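Local coordinates for protein beta-galactosidase (Geobacillus stearothermophilus, PDB 4OIF) that probably catalyses the hydrolysis of terminal non-reducing beta-D-galactose residues in beta-D-galactosides, as a zinc-containing member of glycosyl hydrolase family 42, at residues A414-W419 / H463-Y468; K469-P474 / A485-F490. All coordinates share one frame; numbering follows the deposited sequence.

Contacts 1 and 2 are both buried and lie in the trimerisation domain, away from the zinc and the predicted active site. They share one parallel region of sheet: strand 413-416 belongs to contact 1, its neighbour 470-473 to contact 2, and L416 N lies 2.8 Å from I472 O, probably hydrogen-bonded. What packs on that sheet differs. Contact 1 sets a strand against an irregular connection, and its main element is a methyl group on a tyrosine face; contact 2 sets a strand against a regular helix, mainly through leucine and phenylalanine side chains. F465 of contact 1 joins them, since it also touches L471, L487 and F490 of contact 2.

Contact 1: A414-W419 / H463-Y468; sequences AILYDW and HDFSRY
In the parallel beta region of the trimerisation domain, A414 and L416 of strand 413-416 meet Y468 and F465 of the connection that carries the chain from strand 456-459, outermost in this chain's sheet, across to strand 470-473. This crossover has no regular helix; 465-467 make only a short helix-like turn. Its packing on strand 413-416 is apolar. The methyl group of A414 sits over the middle of the Y468 ring, in a CH-pi contact with CB 3.5 Å from the ring centroid and only 11° off the ring normal. With CG beside the backbone N (chi1 -54°) the tyrosine ring is placed by A414, and a chi2 of -84° turns its face to the methyl group, while its hydroxyl is hydrogen-bonded to D457 on strand 456-459. Three residues earlier, F465 reaches strand 413-416 with the far end of its ring, CZ lying 4.3 Å from L416 CD2, a looser and oblique approach. R486 makes a cation-pi contact with the same ring. I415 faces the other side of the sheet and packs on L442 and Y446 of helix 438-451, so this strand is clad by a helix on one side and by the crossover on the other. The turn that brings F465 and Y468 together is closed by the backbone bond from Y468 N to F465 O, 3.1 Å long.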
loop_
_atom_site.group_PDB
_atom_site.type_symbol
_atom_site.label_atom_id
_atom_site.label_comp_id
_atom_site.label_asym_id
_atom_site.label_seq_id
_atom_site.Cartn_x
_atom_site.Cartn_y
_atom_site.Cartn_z
ATOM N N ALA A 414 25.608 30.116 5.263
ATOM C CA ALA A 414 24.854 29.590 4.150
ATOM C C ALA A 414 24.769 28.072 4.240
ATOM O O ALA A 414 25.736 27.420 4.617
ATOM C CB ALA A 414 25.490 30.021 2.835
ATOM N N ILE A 415 23.598 27.526 3.913
ATOM C CA ILE A 415 23.427 26.093 3.695
ATOM C C ILE A 415 23.131 25.830 2.204
ATOM O O ILE A 415 22.183 26.362 1.644
ATOM C CB ILE A 415 22.293 25.523 4.558
ATOM C CG1 ILE A 415 22.615 25.696 6.040
ATOM C CG2 ILE A 415 22.031 24.053 4.201
ATOM C CD1 ILE A 415 21.559 25.111 6.975
ATOM N N LEU A 416 23.956 25.024 1.558
ATOM C CA LEU A 416 23.812 24.779 0.138
ATOM C C LEU A 416 22.846 23.618 -0.116
ATOM O O LEU A 416 23.004 22.523 0.424
ATOM C CB LEU A 416 25.183 24.508 -0.489
ATOM C CG LEU A 416 25.274 24.102 -1.959
ATOM C CD1 LEU A 416 24.722 25.167 -2.853
ATOM C CD2 LEU A 416 26.727 23.793 -2.324
ATOM N N TYR A 417 21.829 23.901 -0.923
ATOM C CA TYR A 417 20.836 22.933 -1.342
ATOM C C TYR A 417 20.841 22.849 -2.870
ATOM O O TYR A 417 21.059 23.853 -3.544
ATOM C CB TYR A 417 19.458 23.337 -0.831
ATOM C CG TYR A 417 18.326 22.501 -1.376
ATOM C CD1 TYR A 417 18.115 21.211 -0.912
ATOM C CD2 TYR A 417 17.457 23.006 -2.342
ATOM C CE1 TYR A 417 17.070 20.438 -1.389
ATOM C CE2 TYR A 417 16.411 22.236 -2.834
ATOM C CZ TYR A 417 16.224 20.946 -2.346
ATOM O OH TYR A 417 15.202 20.141 -2.807
ATOM N N ASP A 418 20.610 21.657 -3.414
ATOM C CA ASP A 418 20.586 21.474 -4.864
ATOM C C ASP A 418 19.453 20.517 -5.273
ATOM O O ASP A 418 19.396 19.362 -4.823
ATOM C CB ASP A 418 21.944 20.963 -5.350
ATOM C CG ASP A 418 22.076 20.985 -6.858
ATOM O OD1 ASP A 418 22.326 22.064 -7.418
ATOM O OD2 ASP A 418 21.951 19.919 -7.488
ATOM N N TRP A 419 18.551 21.022 -6.114
ATOM C CA TRP A 419 17.379 20.276 -6.589
ATOM C C TRP A 419 17.781 19.051 -7.393
ATOM O O TRP A 419 17.226 17.964 -7.216
ATOM C CB TRP A 419 16.469 21.178 -7.442
ATOM C CG TRP A 419 15.300 21.816 -6.694
ATOM C CD1 TRP A 419 14.037 21.303 -6.558
ATOM C CD2 TRP A 419 15.289 23.085 -6.013
ATOM N NE1 TRP A 419 13.252 22.162 -5.831
ATOM C CE2 TRP A 419 13.989 23.266 -5.489
ATOM C CE3 TRP A 419 16.249 24.087 -5.804
ATOM C CZ2 TRP A 419 13.626 24.405 -4.751
ATOM C CZ3 TRP A 419 15.886 25.223 -5.075
ATOM C CH2 TRP A 419 14.586 25.371 -4.559
ATOM N N HIS A 463 24.528 30.795 -6.471
ATOM C CA HIS A 463 24.809 31.904 -5.556
ATOM C C HIS A 463 26.290 32.159 -5.384
ATOM O O HIS A 463 27.122 31.273 -5.571
ATOM C CB HIS A 463 24.215 31.649 -4.165
ATOM C CG HIS A 463 22.761 31.970 -4.054
ATOM N ND1 HIS A 463 21.778 31.172 -4.602
ATOM C CD2 HIS A 463 22.119 32.995 -3.448
ATOM C CE1 HIS A 463 20.593 31.697 -4.346
ATOM N NE2 HIS A 463 20.771 32.805 -3.649
ATOM N N ASP A 464 26.596 33.383 -4.984
ATOM C CA ASP A 464 27.941 33.780 -4.637
ATOM C C ASP A 464 28.352 33.161 -3.303
ATOM O O ASP A 464 27.861 33.564 -2.251
ATOM C CB ASP A 464 28.008 35.303 -4.567
ATOM C CG ASP A 464 29.419 35.829 -4.477
ATOM O OD1 ASP A 464 30.336 35.077 -4.075
ATOM O OD2 ASP A 464 29.596 37.022 -4.801
ATOM N N PHE A 465 29.254 32.187 -3.339
ATOM C CA PHE A 465 29.724 31.550 -2.113
ATOM C C PHE A 465 30.533 32.512 -1.243
ATOM O O PHE A 465 30.491 32.454 -0.006
ATOM C CB PHE A 465 30.589 30.330 -2.430
ATOM C CG PHE A 465 29.856 29.212 -3.095
ATOM C CD1 PHE A 465 28.474 29.138 -3.041
ATOM C CD2 PHE A 465 30.554 28.227 -3.773
ATOM C CE1 PHE A 465 27.800 28.104 -3.653
ATOM C CE2 PHE A 465 29.883 27.189 -4.387
ATOM C CZ PHE A 465 28.501 27.128 -4.323
ATOM N N SER A 466 31.273 33.397 -1.906
ATOM C CA SER A 466 32.275 34.217 -1.242
ATOM C C SER A 466 31.690 35.205 -0.241
ATOM O O SER A 466 32.413 35.787 0.554
ATOM C CB SER A 466 33.080 34.973 -2.285
ATOM O OG SER A 466 32.218 35.827 -3.007
ATOM N N ARG A 467 30.376 35.379 -0.260
ATOM C CA ARG A 467 29.731 36.338 0.624
ATOM C C ARG A 467 29.504 35.778 2.026
ATOM O O ARG A 467 29.054 36.489 2.923
ATOM C CB ARG A 467 28.406 36.794 0.016
ATOM C CG ARG A 467 28.517 37.186 -1.446
ATOM C CD ARG A 467 27.632 38.380 -1.773
ATOM N NE ARG A 467 28.062 39.592 -1.074
ATOM C CZ ARG A 467 27.402 40.747 -1.107
ATOM N NH1 ARG A 467 26.276 40.854 -1.804
ATOM N NH2 ARG A 467 27.866 41.798 -0.441
ATOM N N TYR A 468 29.822 34.502 2.223
ATOM C CA TYR A 468 29.580 33.856 3.518
ATOM C C TYR A 468 30.869 33.440 4.216
ATOM O O TYR A 468 31.880 33.167 3.564
ATOM C CB TYR A 468 28.665 32.638 3.335
ATOM C CG TYR A 468 27.386 32.988 2.622
ATOM C CD1 TYR A 468 26.299 33.507 3.312
ATOM C CD2 TYR A 468 27.280 32.836 1.251
ATOM C CE1 TYR A 468 25.143 33.848 2.658
ATOM C CE2 TYR A 468 26.123 33.178 0.586
ATOM C CZ TYR A 468 25.060 33.683 1.293
ATOM O OH TYR A 468 23.913 34.027 0.613
#

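Contact 2: K469-P474 / A485-F490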
loop_
_atom_site.group_PDB
_atom_site.type_symbol
_atom_site.label_atom_id
_atom_site.label_comp_id
_atom_site.label_asym_id
_atom_site.label_seq_id
_atom_site.Cartn_x
_atom_site.Cartn_y
_atom_site.Cartn_z
ATOM N N LYS A 469 30.829 33.408 5.545
ATOM C CA LYS A 469 31.956 32.934 6.344
ATOM C C LYS A 469 31.938 31.421 6.422
ATOM O O LYS A 469 32.971 30.762 6.419
ATOM C CB LYS A 469 31.908 33.488 7.765
ATOM C CG LYS A 469 32.115 34.984 7.937
ATOM C CD LYS A 469 32.094 35.285 9.432
ATOM C CE LYS A 469 32.497 36.705 9.763
ATOM N NZ LYS A 469 32.198 36.955 11.209
ATOM N N LEU A 470 30.728 30.892 6.523
ATOM C CA LEU A 470 30.508 29.490 6.772
ATOM C C LEU A 470 29.520 28.973 5.754
ATOM O O LEU A 470 28.396 29.478 5.666
ATOM C CB LEU A 470 29.990 29.273 8.186
ATOM C CG LEU A 470 29.589 27.844 8.549
ATOM C CD1 LEU A 470 30.742 26.861 8.367
ATOM C CD2 LEU A 470 29.054 27.786 9.968
ATOM N N LEU A 471 29.968 28.002 4.962
ATOM C CA LEU A 471 29.139 27.323 3.977
ATOM C C LEU A 471 28.990 25.843 4.340
ATOM O O LEU A 471 29.972 25.109 4.471
ATOM C CB LEU A 471 29.725 27.469 2.574
ATOM C CG LEU A 471 28.927 26.736 1.488
ATOM C CD1 LEU A 471 27.486 27.215 1.475
ATOM C CD2 LEU A 471 29.555 26.918 0.124
ATOM N N ILE A 472 27.743 25.421 4.500
ATOM C CA ILE A 472 27.403 24.067 4.899
ATOM C C ILE A 472 26.732 23.332 3.735
ATOM O O ILE A 472 25.629 23.674 3.332
ATOM C CB ILE A 472 26.477 24.091 6.143
ATOM C CG1 ILE A 472 27.205 24.753 7.316
ATOM C CG2 ILE A 472 25.984 22.690 6.513
ATOM C CD1 ILE A 472 26.310 25.087 8.495
ATOM N N ALA A 473 27.410 22.329 3.190
ATOM C CA ALA A 473 26.895 21.576 2.044
ATOM C C ALA A 473 26.804 20.078 2.340
ATOM O O ALA A 473 27.669 19.310 1.931
ATOM C CB ALA A 473 27.774 21.811 0.828
ATOM N N PRO A 474 25.753 19.655 3.050
ATOM C CA PRO A 474 25.637 18.245 3.443
ATOM C C PRO A 474 25.135 17.346 2.309
ATOM O O PRO A 474 24.308 17.789 1.494
ATOM C CB PRO A 474 24.613 18.280 4.583
ATOM C CG PRO A 474 24.387 19.726 4.887
ATOM C CD PRO A 474 24.702 20.484 3.649
ATOM N N ALA A 485 35.144 23.372 -8.231
ATOM C CA ALA A 485 36.140 24.425 -8.365
ATOM C C ALA A 485 35.713 25.664 -7.590
ATOM O O ALA A 485 36.531 26.308 -6.918
ATOM C CB ALA A 485 36.376 24.766 -9.836
ATOM N N ARG A 486 34.431 26.000 -7.666
ATOM C CA ARG A 486 33.957 27.148 -6.897
ATOM C C ARG A 486 34.131 26.916 -5.390
ATOM O O ARG A 486 34.586 27.804 -4.670
ATOM C CB ARG A 486 32.502 27.473 -7.256
ATOM C CG ARG A 486 32.363 27.982 -8.682
ATOM C CD ARG A 486 30.940 28.040 -9.130
ATOM N NE ARG A 486 30.184 28.996 -8.337
ATOM C CZ ARG A 486 28.951 28.794 -7.883
ATOM N NH1 ARG A 486 28.312 27.654 -8.139
ATOM N NH2 ARG A 486 28.360 29.736 -7.162
ATOM N N LEU A 487 33.816 25.716 -4.922
ATOM C CA LEU A 487 34.018 25.366 -3.522
ATOM C C LEU A 487 35.485 25.516 -3.129
ATOM O O LEU A 487 35.821 26.047 -2.057
ATOM C CB LEU A 487 33.533 23.937 -3.261
ATOM C CG LEU A 487 32.022 23.753 -3.447
ATOM C CD1 LEU A 487 31.608 22.288 -3.324
ATOM C CD2 LEU A 487 31.227 24.639 -2.467
ATOM N N LYS A 488 36.349 25.048 -4.016
ATOM C CA LYS A 488 37.785 25.095 -3.822
ATOM C C LYS A 488 38.243 26.543 -3.628
ATOM O O LYS A 488 38.922 26.867 -2.638
ATOM C CB LYS A 488 38.482 24.440 -5.020
ATOM C CG LYS A 488 39.979 24.258 -4.898
ATOM C CD LYS A 488 40.533 23.824 -6.232
ATOM C CE LYS A 488 42.012 23.518 -6.166
ATOM N NZ LYS A 488 42.563 23.355 -7.539
ATOM N N GLU A 489 37.850 27.414 -4.553
ATOM C CA GLU A 489 38.177 28.838 -4.431
ATOM C C GLU A 489 37.634 29.439 -3.149
ATOM O O GLU A 489 38.307 30.230 -2.487
ATOM C CB GLU A 489 37.637 29.627 -5.618
ATOM C CG GLU A 489 38.471 29.455 -6.871
ATOM C CD GLU A 489 39.899 29.937 -6.690
ATOM O OE1 GLU A 489 40.122 31.167 -6.770
ATOM O OE2 GLU A 489 40.796 29.085 -6.468
ATOM N N PHE A 490 36.406 29.058 -2.817
ATOM C CA PHE A 490 35.741 29.568 -1.635
ATOM C C PHE A 490 36.574 29.264 -0.395
ATOM O O PHE A 490 36.833 30.152 0.407
ATOM C CB PHE A 490 34.332 28.981 -1.505
ATOM C CG PHE A 490 33.702 29.225 -0.170
ATOM C CD1 PHE A 490 33.162 30.458 0.140
ATOM C CD2 PHE A 490 33.660 28.220 0.787
ATOM C CE1 PHE A 490 32.595 30.688 1.384
ATOM C CE2 PHE A 490 33.087 28.439 2.036
ATOM C CZ PHE A 490 32.551 29.669 2.336
#
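L487 and F490 of helix 481-492 pack on L471 of strand 470-473, the first strand of a beta-alpha-beta unit that continues into the neighbouring parallel strand 496-500. Near the start of the segment, R486 does not touch the strand, but its guanidinium NH1 is hydrogen-bonded to K461 O, in the connection that leads into strand 470-473. L487 follows and approaches L471 through one methyl branch, the two CD2 atoms lying 3.8 Å apart where the side chains cross at about a right angle. K488 forms a salt bridge with D520. F490, one helical turn on from L487, makes the closer approach. Its CG is anti to the backbone N (chi1 167°), which extends the ring from the helix to the strand, and its CZ comes within 4.2 Å of K469 O at an oblique angle. L471 CD2 stands over one face of this ring, 4.3 Å above the plane and displaced toward the rim, so L471 meets L487 with CD2 and F490 with both CB and CD2. The neighbours L470 and I472 point to the other side of the sheet, where both touch F449 of helix 438-451; the strand thus lies in the middle, beta layer of an alpha-beta-alpha arrangement, with helices 481-492 and 438-451 on its two sides. L471 CB also lies above the plane of the F490 ring, just beyond its CE2-CZ bond, with F490 CE2 3.5 Å from L471 CB.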